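Long-range contacts in octaprenyl-diphosphate synthase (Roseobacter denitrificans, PDB 4JXN), which probably extends farnesyl diphosphate by five isopentenyl units to all-trans-octaprenyl diphosphate, the precursor of quinone side chains: residues L57-A66 / L184-G193; I219-Q227 / L292-R300. All coordinates share one frame; numbering follows the deposited sequence.

Contact 1 (L57-A66 / L184-G193); sequences LRPMLTLAAA and LFSAATEVGG
Leu57, Arg58 and Leu61 gather round the ring of Phe185, at the end of the interface where helix 57-68 starts. The two helices run nearly parallel, crossing at -26°. Leu57 CD1 touches Phe185 CE2 at 3.4 Å, and Leu61 CD1 meets the same rim at CD2, 3.7 Å away. Arg58 comes to the opposite rim: its chain, extended from CG to NE, brings NE to 3.7 Å from Phe185 CE1. The guanidinium and ring planes stand 79° apart; NH2 lies in the ring plane at its edge, and the CE1-CZ rim is turned to one guanidinium face, an edge-on approach and not a flat stack. Phe217 of helix 200-224 also meets this ring.

Further along, Thr62 OG1, anti to its own carbonyl carbon, donates to Ala188 O at 2.7 Å. The hydroxyl comes in from the side of that C=O, tilted 35° from the carbonyl plane. Thr189 turns OG1 away to hydrogen-bond Leu206 O, which leaves its CG2 to pack on Leu61 CB at 3.7 Å. At the far end Gly192, lacking a side chain, lets the backbones close until its CA is 4.3 Å from Ala66 CA; there Ala66 CA lies 3.3 Å from Gly192 O in a CA-H...O contact.

Leu57 and Arg58 end the GKRLR sequence characteristic of trans-prenyltransferases. The chemistry thus passes from aromatic and aliphatic packing beside this motif to a glycine-permitted backbone approach, with one buried threonine bond tying the helices between.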
ATOM      1  N   LEU A  57      16.217   7.025  12.643  1.00 54.65           N
ATOM      2  CA  LEU A  57      17.389   6.234  12.227  1.00 78.41           C
ATOM      3  C   LEU A  57      17.221   5.523  10.882  1.00 96.26           C
ATOM      4  O   LEU A  57      18.205   5.323  10.171  1.00 57.39           O
ATOM      5  CB  LEU A  57      17.864   5.274  13.339  1.00 77.29           C
ATOM      6  CG  LEU A  57      17.362   3.833  13.455  1.00100.94           C
ATOM      7  CD1 LEU A  57      17.926   2.938  12.359  1.00 93.82           C
ATOM      8  CD2 LEU A  57      17.730   3.279  14.826  1.00 80.40           C
ATOM      9  N   ARG A  58      15.997   5.157  10.514  1.00 64.29           N
ATOM     10  CA  ARG A  58      15.794   4.474   9.236  1.00 58.79           C
ATOM     11  C   ARG A  58      16.248   5.322   8.033  1.00 40.31           C
ATOM     12  O   ARG A  58      17.061   4.862   7.237  1.00 63.55           O
ATOM     13  CB  ARG A  58      14.345   4.015   9.075  1.00 66.66           C
ATOM     14  CG  ARG A  58      14.048   2.724   9.814  1.00 58.07           C
ATOM     15  CD  ARG A  58      12.552   2.502  10.007  1.00 59.69           C
ATOM     16  NE  ARG A  58      12.283   1.664  11.174  1.00 96.26           N
ATOM     17  CZ  ARG A  58      12.376   2.074  12.440  1.00 57.15           C
ATOM     18  NH1 ARG A  58      12.731   3.327  12.729  1.00 84.14           N
ATOM     19  NH2 ARG A  58      12.117   1.230  13.430  1.00103.23           N
ATOM     20  N   PRO A  59      15.720   6.557   7.897  1.00 58.76           N
ATOM     21  CA  PRO A  59      16.173   7.400   6.796  1.00 49.65           C
ATOM     22  C   PRO A  59      17.638   7.784   6.922  1.00 75.78           C
ATOM     23  O   PRO A  59      18.308   7.973   5.893  1.00 56.95           O
ATOM     24  CB  PRO A  59      15.258   8.637   6.885  1.00 54.03           C
ATOM     25  CG  PRO A  59      14.736   8.624   8.266  1.00 55.95           C
ATOM     26  CD  PRO A  59      14.572   7.161   8.585  1.00 51.62           C
ATOM     27  N   MET A  60      18.119   7.897   8.166  1.00 49.50           N
ATOM     28  CA  MET A  60      19.548   8.140   8.447  1.00 61.68           C
ATOM     29  C   MET A  60      20.462   7.061   7.875  1.00 55.96           C
ATOM     30  O   MET A  60      21.574   7.350   7.418  1.00 45.47           O
ATOM     31  CB  MET A  60      19.820   8.233   9.959  1.00 71.31           C
ATOM     32  CG  MET A  60      19.730   9.636  10.567  1.00121.32           C
ATOM     33  SD  MET A  60      20.606   9.829  12.150  1.00 93.62           S
ATOM     34  CE  MET A  60      19.607   8.834  13.257  1.00 93.74           C
ATOM     35  N   LEU A  61      20.017   5.813   7.943  1.00 53.83           N
ATOM     36  CA  LEU A  61      20.787   4.698   7.389  1.00 47.96           C
ATOM     37  C   LEU A  61      21.069   4.865   5.900  1.00 65.53           C
ATOM     38  O   LEU A  61      22.171   4.566   5.431  1.00 57.37           O
ATOM     39  CB  LEU A  61      20.077   3.373   7.635  1.00 54.39           C
ATOM     40  CG  LEU A  61      20.139   2.883   9.085  1.00 66.07           C
ATOM     41  CD1 LEU A  61      19.316   1.618   9.237  1.00 72.74           C
ATOM     42  CD2 LEU A  61      21.584   2.666   9.545  1.00 64.40           C
ATOM     43  N   THR A  62      20.074   5.363   5.175  1.00 56.39           N
ATOM     44  CA  THR A  62      20.159   5.525   3.728  1.00 47.98           C
ATOM     45  C   THR A  62      21.154   6.610   3.377  1.00 51.00           C
ATOM     46  O   THR A  62      22.013   6.419   2.505  1.00 48.02           O
ATOM     47  CB  THR A  62      18.762   5.822   3.118  1.00 53.43           C
ATOM     48  OG1 THR A  62      17.894   4.705   3.377  1.00 52.09           O
ATOM     49  CG2 THR A  62      18.852   6.064   1.600  1.00 58.91           C
ATOM     50  N   LEU A  63      21.057   7.738   4.071  1.00 61.35           N
ATOM     51  CA  LEU A  63      21.960   8.871   3.820  1.00 60.92           C
ATOM     52  C   LEU A  63      23.372   8.511   4.213  1.00 73.56           C
ATOM     53  O   LEU A  63      24.355   8.797   3.496  1.00 54.96           O
ATOM     54  CB  LEU A  63      21.525  10.081   4.630  1.00 59.86           C
ATOM     55  CG  LEU A  63      20.130  10.629   4.325  1.00 73.70           C
ATOM     56  CD1 LEU A  63      19.625  11.494   5.475  1.00 59.59           C
ATOM     57  CD2 LEU A  63      20.166  11.391   3.008  1.00 55.52           C
ATOM     58  N   ALA A  64      23.475   7.875   5.371  1.00 42.58           N
ATOM     59  CA  ALA A  64      24.777   7.474   5.862  1.00 52.70           C
ATOM     60  C   ALA A  64      25.433   6.554   4.852  1.00 44.37           C
ATOM     61  O   ALA A  64      26.618   6.701   4.552  1.00 49.60           O
ATOM     62  CB  ALA A  64      24.650   6.794   7.192  1.00 47.70           C
ATOM     63  N   ALA A  65      24.654   5.612   4.325  1.00 53.80           N
ATOM     64  CA  ALA A  65      25.190   4.618   3.406  1.00 42.63           C
ATOM     65  C   ALA A  65      25.633   5.266   2.088  1.00 76.08           C
ATOM     66  O   ALA A  65      26.641   4.888   1.499  1.00 45.25           O
ATOM     67  CB  ALA A  65      24.191   3.509   3.153  1.00 47.47           C
ATOM     68  N   ALA A  66      24.882   6.255   1.642  1.00 59.47           N
ATOM     69  CA  ALA A  66      25.217   6.962   0.420  1.00 68.05           C
ATOM     70  C   ALA A  66      26.524   7.713   0.585  1.00 74.23           C
ATOM     71  O   ALA A  66      27.421   7.596  -0.246  1.00 52.82           O
ATOM     72  CB  ALA A  66      24.096   7.915   0.047  1.00 73.24           C
ATOM     73  N   LEU A 184      13.471  -3.368   6.324  1.00 54.41           N
ATOM     74  CA  LEU A 184      13.581  -1.936   5.986  1.00 62.96           C
ATOM     75  C   LEU A 184      14.954  -1.356   6.330  1.00 69.92           C
ATOM     76  O   LEU A 184      15.491  -0.548   5.576  1.00 57.69           O
ATOM     77  CB  LEU A 184      12.482  -1.114   6.674  1.00 67.57           C
ATOM     78  CG  LEU A 184      12.267   0.314   6.141  1.00 47.10           C
ATOM     79  CD1 LEU A 184      12.032   0.310   4.635  1.00 69.83           C
ATOM     80  CD2 LEU A 184      11.091   0.970   6.849  1.00 68.41           C
ATOM     81  N   PHE A 185      15.515  -1.756   7.471  1.00 44.28           N
ATOM     82  CA  PHE A 185      16.883  -1.367   7.823  1.00 53.72           C
ATOM     83  C   PHE A 185      17.831  -1.785   6.699  1.00 38.65           C
ATOM     84  O   PHE A 185      18.589  -0.973   6.154  1.00 56.51           O
ATOM     85  CB  PHE A 185      17.352  -2.057   9.113  1.00 55.39           C
ATOM     86  CG  PHE A 185      16.934  -1.368  10.394  1.00 48.73           C
ATOM     87  CD1 PHE A 185      15.595  -1.142  10.689  1.00 63.35           C
ATOM     88  CD2 PHE A 185      17.885  -1.022  11.347  1.00 65.02           C
ATOM     89  CE1 PHE A 185      15.227  -0.538  11.881  1.00 64.70           C
ATOM     90  CE2 PHE A 185      17.517  -0.428  12.540  1.00 61.74           C
ATOM     91  CZ  PHE A 185      16.190  -0.177  12.805  1.00 75.50           C
ATOM     92  N   SER A 186      17.761  -3.058   6.341  1.00 53.14           N
ATOM     93  CA  SER A 186      18.703  -3.630   5.401  1.00 44.51           C
ATOM     94  C   SER A 186      18.480  -3.024   4.017  1.00 61.19           C
ATOM     95  O   SER A 186      19.426  -2.825   3.263  1.00 50.59           O
ATOM     96  CB  SER A 186      18.575  -5.158   5.373  1.00 45.91           C
ATOM     97  OG  SER A 186      17.259  -5.556   5.010  1.00 68.04           O
ATOM     98  N   ALA A 187      17.231  -2.705   3.699  1.00 50.76           N
ATOM     99  CA  ALA A 187      16.916  -2.065   2.425  1.00 55.67           C
ATOM    100  C   ALA A 187      17.385  -0.629   2.429  1.00 63.92           C
ATOM    101  O   ALA A 187      17.954  -0.168   1.445  1.00 51.08           O
ATOM    102  CB  ALA A 187      15.427  -2.116   2.148  1.00 51.02           C
ATOM    103  N   ALA A 188      17.142   0.073   3.537  1.00 39.76           N
ATOM    104  CA  ALA A 188      17.604   1.469   3.682  1.00 41.55           C
ATOM    105  C   ALA A 188      19.109   1.647   3.425  1.00 57.78           C
ATOM    106  O   ALA A 188      19.530   2.588   2.759  1.00 55.42           O
ATOM    107  CB  ALA A 188      17.242   2.012   5.048  1.00 44.25           C
ATOM    108  N   THR A 189      19.902   0.739   3.972  1.00 44.39           N
ATOM    109  CA  THR A 189      21.346   0.802   3.887  1.00 61.05           C
ATOM    110  C   THR A 189      21.784   0.357   2.517  1.00 45.61           C
ATOM    111  O   THR A 189      22.651   0.979   1.900  1.00 66.01           O
ATOM    112  CB  THR A 189      22.008  -0.123   4.931  1.00 51.45           C
ATOM    113  OG1 THR A 189      21.438  -1.436   4.853  1.00 69.81           O
ATOM    114  CG2 THR A 189      21.798   0.414   6.304  1.00 52.52           C
ATOM    115  N   GLU A 190      21.170  -0.727   2.044  1.00 49.10           N
ATOM    116  CA  GLU A 190      21.483  -1.270   0.738  1.00 54.02           C
ATOM    117  C   GLU A 190      21.189  -0.290  -0.397  1.00 64.27           C
ATOM    118  O   GLU A 190      22.038  -0.100  -1.261  1.00 51.37           O
ATOM    119  CB  GLU A 190      20.755  -2.598   0.510  1.00 52.26           C
ATOM    120  CG  GLU A 190      21.368  -3.463  -0.579  1.00 70.40           C
ATOM    121  CD  GLU A 190      20.513  -4.661  -0.964  1.00 57.28           C
ATOM    122  OE1 GLU A 190      19.302  -4.679  -0.660  1.00 67.30           O
ATOM    123  OE2 GLU A 190      21.065  -5.592  -1.588  1.00 66.72           O
ATOM    124  N   VAL A 191      20.013   0.339  -0.411  1.00 52.18           N
ATOM    125  CA  VAL A 191      19.737   1.321  -1.478  1.00 53.94           C
ATOM    126  C   VAL A 191      20.674   2.525  -1.442  1.00 67.09           C
ATOM    127  O   VAL A 191      20.974   3.107  -2.488  1.00 59.10           O
ATOM    128  CB  VAL A 191      18.278   1.827  -1.512  1.00 62.56           C
ATOM    129  CG1 VAL A 191      17.329   0.678  -1.832  1.00 61.62           C
ATOM    130  CG2 VAL A 191      17.904   2.567  -0.232  1.00 56.64           C
ATOM    131  N   GLY A 192      21.130   2.902  -0.252  1.00 53.66           N
ATOM    132  CA  GLY A 192      22.102   3.983  -0.129  1.00 50.34           C
ATOM    133  C   GLY A 192      23.407   3.649  -0.832  1.00 63.59           C
ATOM    134  O   GLY A 192      24.067   4.516  -1.399  1.00 52.88           O
ATOM    135  N   GLY A 193      23.795   2.384  -0.797  1.00 45.96           N
ATOM    136  CA  GLY A 193      25.032   1.965  -1.453  1.00 60.89           C
ATOM    137  C   GLY A 193      24.829   1.834  -2.948  1.00 58.81           C
ATOM    138  O   GLY A 193      25.718   2.149  -3.739  1.00 64.97           O
TER

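Contact 2 (I219-Q227 / L292-R300)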
ATOM      1  N   ILE A 219      15.159  -6.931  19.100  1.00 47.09           N
ATOM      2  CA  ILE A 219      15.371  -7.746  20.297  1.00 61.17           C
ATOM      3  C   ILE A 219      15.524  -6.862  21.521  1.00 59.01           C
ATOM      4  O   ILE A 219      15.028  -7.203  22.595  1.00 65.46           O
ATOM      5  CB  ILE A 219      16.579  -8.686  20.155  1.00 46.75           C
ATOM      6  CG1 ILE A 219      16.228  -9.813  19.197  1.00 42.54           C
ATOM      7  CG2 ILE A 219      16.996  -9.285  21.501  1.00 49.24           C
ATOM      8  CD1 ILE A 219      17.443 -10.383  18.497  1.00 84.60           C
ATOM      9  N   VAL A 220      16.198  -5.728  21.358  1.00 60.96           N
ATOM     10  CA  VAL A 220      16.302  -4.754  22.443  1.00 51.82           C
ATOM     11  C   VAL A 220      14.896  -4.337  22.887  1.00 85.04           C
ATOM     12  O   VAL A 220      14.592  -4.393  24.074  1.00 52.78           O
ATOM     13  CB  VAL A 220      17.162  -3.536  22.061  1.00 67.65           C
ATOM     14  CG1 VAL A 220      17.061  -2.437  23.116  1.00 73.30           C
ATOM     15  CG2 VAL A 220      18.615  -3.963  21.872  1.00 64.39           C
ATOM     16  N   ASP A 221      14.034  -3.965  21.940  1.00 64.56           N
ATOM     17  CA  ASP A 221      12.644  -3.603  22.265  1.00 66.59           C
ATOM     18  C   ASP A 221      11.996  -4.718  23.068  1.00 78.29           C
ATOM     19  O   ASP A 221      11.423  -4.480  24.120  1.00 61.14           O
ATOM     20  CB  ASP A 221      11.805  -3.354  20.997  1.00 71.79           C
ATOM     21  CG  ASP A 221      11.833  -1.893  20.526  1.00172.84           C
ATOM     22  OD1 ASP A 221      12.734  -1.116  20.915  1.00 86.66           O
ATOM     23  OD2 ASP A 221      10.936  -1.518  19.743  1.00 94.92           O
ATOM     24  N   ASP A 222      12.095  -5.936  22.549  1.00 76.93           N
ATOM     25  CA  ASP A 222      11.558  -7.130  23.205  1.00 56.05           C
ATOM     26  C   ASP A 222      12.009  -7.231  24.661  1.00 60.96           C
ATOM     27  O   ASP A 222      11.211  -7.493  25.568  1.00 75.94           O
ATOM     28  CB  ASP A 222      12.021  -8.367  22.443  1.00 59.28           C
ATOM     29  CG  ASP A 222      11.311  -8.545  21.110  1.00 77.92           C
ATOM     30  OD1 ASP A 222      10.499  -7.675  20.726  1.00 58.24           O
ATOM     31  OD2 ASP A 222      11.571  -9.568  20.444  1.00 81.20           O
ATOM     32  N   LEU A 223      13.302  -7.009  24.858  1.00 71.70           N
ATOM     33  CA  LEU A 223      13.951  -7.050  26.168  1.00 67.99           C
ATOM     34  C   LEU A 223      13.418  -6.004  27.148  1.00 81.56           C
ATOM     35  O   LEU A 223      13.130  -6.321  28.300  1.00 99.03           O
ATOM     36  CB  LEU A 223      15.451  -6.813  25.974  1.00 57.63           C
ATOM     37  CG  LEU A 223      16.470  -7.811  26.512  1.00 77.40           C
ATOM     38  CD1 LEU A 223      15.902  -9.213  26.648  1.00 83.89           C
ATOM     39  CD2 LEU A 223      17.705  -7.801  25.614  1.00 64.84           C
ATOM     40  N   LEU A 224      13.301  -4.762  26.681  1.00 72.05           N
ATOM     41  CA  LEU A 224      12.886  -3.634  27.523  1.00 97.23           C
ATOM     42  C   LEU A 224      11.392  -3.641  27.868  1.00 71.70           C
ATOM     43  O   LEU A 224      10.954  -2.907  28.754  1.00 93.00           O
ATOM     44  CB  LEU A 224      13.262  -2.307  26.854  1.00 86.28           C
ATOM     45  CG  LEU A 224      14.750  -2.148  26.522  1.00 95.37           C
ATOM     46  CD1 LEU A 224      15.054  -0.756  25.991  1.00 78.18           C
ATOM     47  CD2 LEU A 224      15.598  -2.453  27.742  1.00 66.85           C
ATOM     48  N   ASP A 225      10.615  -4.478  27.182  1.00 67.44           N
ATOM     49  CA  ASP A 225       9.217  -4.694  27.547  1.00 68.08           C
ATOM     50  C   ASP A 225       9.077  -5.494  28.855  1.00 85.12           C
ATOM     51  O   ASP A 225       7.961  -5.739  29.309  1.00 96.55           O
ATOM     52  CB  ASP A 225       8.474  -5.409  26.413  1.00 87.28           C
ATOM     53  CG  ASP A 225       6.982  -5.167  26.458  1.00134.01           C
ATOM     54  OD1 ASP A 225       6.570  -4.004  26.269  1.00150.78           O
ATOM     55  OD2 ASP A 225       6.225  -6.135  26.686  1.00114.17           O
ATOM     56  N   PHE A 226      10.212  -5.906  29.432  1.00105.44           N
ATOM     57  CA  PHE A 226      10.277  -6.575  30.736  1.00108.84           C
ATOM     58  C   PHE A 226      11.234  -5.838  31.687  1.00 84.67           C
ATOM     59  O   PHE A 226      10.846  -5.447  32.791  1.00146.23           O
ATOM     60  CB  PHE A 226      10.716  -8.034  30.552  1.00 50.54           C
ATOM     61  CG  PHE A 226       9.793  -8.844  29.656  1.00 50.53           C
ATOM     62  CD1 PHE A 226       8.637  -9.432  30.167  1.00 84.51           C
ATOM     63  CD2 PHE A 226      10.065  -8.994  28.299  1.00174.84           C
ATOM     64  CE1 PHE A 226       7.783 -10.163  29.350  1.00 78.58           C
ATOM     65  CE2 PHE A 226       9.215  -9.726  27.477  1.00164.53           C
ATOM     66  CZ  PHE A 226       8.074 -10.313  28.004  1.00 95.29           C
ATOM     67  N   GLN A 227      12.474  -5.648  31.242  1.00102.66           N
ATOM     68  CA  GLN A 227      13.478  -4.941  32.034  0.50118.76           C
ATOM     69  C   GLN A 227      13.104  -3.467  32.243  1.00120.07           C
ATOM     70  O   GLN A 227      12.391  -2.870  31.438  1.00 96.77           O
ATOM     71  CB  GLN A 227      14.855  -5.056  31.373  0.50143.50           C
ATOM     72  CG  GLN A 227      15.395  -6.479  31.320  0.50 60.60           C
ATOM     73  CD  GLN A 227      16.677  -6.590  30.511  0.50 58.67           C
ATOM     74  OE1 GLN A 227      17.191  -5.599  29.989  0.50 74.84           O
ATOM     75  NE2 GLN A 227      17.199  -7.803  30.409  0.50 50.51           N
ATOM     76  N   LEU A 292      15.942 -13.839  29.808  1.00 54.69           N
ATOM     77  CA  LEU A 292      16.273 -12.465  29.532  1.00 46.33           C
ATOM     78  C   LEU A 292      17.760 -12.344  29.278  1.00 44.72           C
ATOM     79  O   LEU A 292      18.150 -11.747  28.295  1.00 49.27           O
ATOM     80  CB  LEU A 292      15.794 -11.526  30.640  1.00 54.28           C
ATOM     81  CG  LEU A 292      14.261 -11.391  30.732  1.00 70.47           C
ATOM     82  CD1 LEU A 292      13.859 -10.665  32.006  1.00 71.44           C
ATOM     83  CD2 LEU A 292      13.687 -10.682  29.514  1.00 80.44           C
ATOM     84  N   THR A 293      18.576 -12.940  30.132  1.00 44.90           N
ATOM     85  CA  THR A 293      20.037 -12.927  29.951  1.00 59.98           C
ATOM     86  C   THR A 293      20.406 -13.483  28.580  1.00 37.13           C
ATOM     87  O   THR A 293      21.264 -12.968  27.866  1.00 70.47           O
ATOM     88  CB  THR A 293      20.729 -13.843  30.976  1.00 62.51           C
ATOM     89  OG1 THR A 293      19.786 -14.253  31.970  1.00 68.57           O
ATOM     90  CG2 THR A 293      21.910 -13.144  31.620  1.00 96.77           C
ATOM     91  N   ASP A 294      19.743 -14.574  28.245  1.00 51.97           N
ATOM     92  CA  ASP A 294      19.967 -15.250  27.015  1.00 40.01           C
ATOM     93  C   ASP A 294      19.514 -14.421  25.804  1.00 62.17           C
ATOM     94  O   ASP A 294      20.142 -14.468  24.744  1.00 58.40           O
ATOM     95  CB  ASP A 294      19.236 -16.590  27.005  1.00 40.72           C
ATOM     96  CG  ASP A 294      19.920 -17.669  27.838  1.00 66.20           C
ATOM     97  OD1 ASP A 294      20.853 -17.382  28.628  1.00 57.31           O
ATOM     98  OD2 ASP A 294      19.487 -18.835  27.682  1.00 55.06           O
ATOM     99  N   THR A 295      18.423 -13.683  25.948  1.00 59.76           N
ATOM    100  CA  THR A 295      17.960 -12.806  24.862  1.00 55.93           C
ATOM    101  C   THR A 295      18.883 -11.604  24.701  1.00 54.76           C
ATOM    102  O   THR A 295      19.163 -11.164  23.580  1.00 48.53           O
ATOM    103  CB  THR A 295      16.523 -12.327  25.103  1.00 54.21           C
ATOM    104  OG1 THR A 295      15.650 -13.459  25.145  1.00 51.51           O
ATOM    105  CG2 THR A 295      16.073 -11.392  23.981  1.00 51.39           C
ATOM    106  N   SER A 296      19.340 -11.077  25.833  1.00 40.90           N
ATOM    107  CA  SER A 296      20.365 -10.052  25.867  1.00 53.71           C
ATOM    108  C   SER A 296      21.585 -10.475  25.052  1.00 51.67           C
ATOM    109  O   SER A 296      22.187  -9.661  24.367  1.00 53.36           O
ATOM    110  CB  SER A 296      20.800  -9.784  27.314  1.00 51.49           C
ATOM    111  OG  SER A 296      19.702  -9.437  28.133  1.00 98.57           O
ATOM    112  N   VAL A 297      21.938 -11.751  25.137  1.00 56.95           N
ATOM    113  CA  VAL A 297      23.117 -12.283  24.459  1.00 42.93           C
ATOM    114  C   VAL A 297      22.909 -12.297  22.951  1.00 65.62           C
ATOM    115  O   VAL A 297      23.829 -11.980  22.194  1.00 49.85           O
ATOM    116  CB  VAL A 297      23.473 -13.695  24.996  1.00 62.97           C
ATOM    117  CG1 VAL A 297      24.424 -14.438  24.068  1.00 65.95           C
ATOM    118  CG2 VAL A 297      24.077 -13.587  26.394  1.00 67.35           C
ATOM    119  N   VAL A 298      21.706 -12.652  22.512  1.00 53.11           N
ATOM    120  CA  VAL A 298      21.404 -12.646  21.074  1.00 52.50           C
ATOM    121  C   VAL A 298      21.436 -11.222  20.536  1.00 66.61           C
ATOM    122  O   VAL A 298      22.035 -10.965  19.478  1.00 49.16           O
ATOM    123  CB  VAL A 298      20.074 -13.342  20.757  1.00 54.25           C
ATOM    124  CG1 VAL A 298      19.707 -13.192  19.289  1.00 67.44           C
ATOM    125  CG2 VAL A 298      20.188 -14.807  21.107  1.00 50.51           C
ATOM    126  N   ALA A 299      20.823 -10.302  21.279  1.00 44.76           N
ATOM    127  CA  ALA A 299      20.954  -8.869  20.981  1.00 50.40           C
ATOM    128  C   ALA A 299      22.417  -8.440  20.772  1.00 41.36           C
ATOM    129  O   ALA A 299      22.768  -7.893  19.731  1.00 57.01           O
ATOM    130  CB  ALA A 299      20.322  -8.029  22.073  1.00 56.06           C
ATOM    131  N   ARG A 300      23.259  -8.695  21.766  1.00 55.56           N
ATOM    132  CA  ARG A 300      24.662  -8.284  21.702  1.00 53.93           C
ATOM    133  C   ARG A 300      25.409  -8.940  20.525  1.00 46.63           C
ATOM    134  O   ARG A 300      26.269  -8.317  19.884  1.00 64.45           O
ATOM    135  CB  ARG A 300      25.355  -8.578  23.036  1.00 66.85           C
ATOM    136  CG  ARG A 300      24.858  -7.705  24.187  1.00 60.47           C
ATOM    137  CD  ARG A 300      25.723  -7.852  25.432  1.00 68.52           C
ATOM    138  NE  ARG A 300      25.344  -9.020  26.221  1.00116.95           N
ATOM    139  CZ  ARG A 300      24.533  -8.995  27.277  1.00 69.33           C
ATOM    140  NH1 ARG A 300      24.004  -7.852  27.707  1.00 77.96           N
ATOM    141  NH2 ARG A 300      24.246 -10.129  27.910  1.00 72.57           N
TER
HETATM  142  O   HOH W   1      19.792  -7.234  29.979  1.00 87.70           O
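The second aspartate-rich motif of the all-helical isoprenoid synthase fold, DDxxD (Asp221, Asp222 and Asp225), sits where helix 200-224 ends, and its back packs through Ile219 and Leu223 on the antiparallel helix 291-309. In relatives these aspartates hold magnesium and diphosphate; here the contact is made by their apolar neighbours. Thr295 stands in the middle. Its CG2, anti to the backbone N, lies 3.4 Å from both Ile219 CG2 and Leu223 CD1, tighter than usual for carbon pairs, while its OG1 turns back to a hydrogen bond with Ala291 O. Ile219 spreads its two branches: CG2 also meets Ala299 CB at 3.6 Å, and CD1 reaches across Val298 CG1. Leu223, with chi1 at a non-staggered -125°, straddles its neighbours, CD1 on Thr295 and CD2 at 3.5 Å from Ser296 CA. Cutting Leu223 back to an alanine would probably open a gap facing Thr295 and Ser296 and leave Leu292 CD2 with less to pack on. Leu292 CD2 also rests 4.1 Å from Phe226 CB, the two side chains crossing at about a right angle, and helix 278-288 adds Leu286 to this group. Beyond the apolar centre, Ser296 OG donates to Leu292 O, from above the carbonyl plane, and accepts from a water at 2.9 Å; in one of the two conformers of Gln227, NE2 donates to that same water.

From the N terminus, helix 57-68 comes after helix 9-34, which packs on the side turned from helix 170-196, and contact 1 closes when the chain returns in helix 170-196, enclosing 117 residues that include helices 75-94, 116-134 and 139-162. The next helix, 200-224, then opens contact 2, whose loop of 64 residues passes through helices 248-254 and 278-288 before helix 291-309 comes back. The two loops stand in series, neither nested nor crossed. The centres of contact 1 and contact 2 lie about 24 Å apart, on opposite sides of the chain's centre; the nearest atoms of contact 1 and contact 2 are about 7 Å apart. Helix 200-224 links them: its Phe217 packs against contact 1, while its C-terminal end forms contact 2.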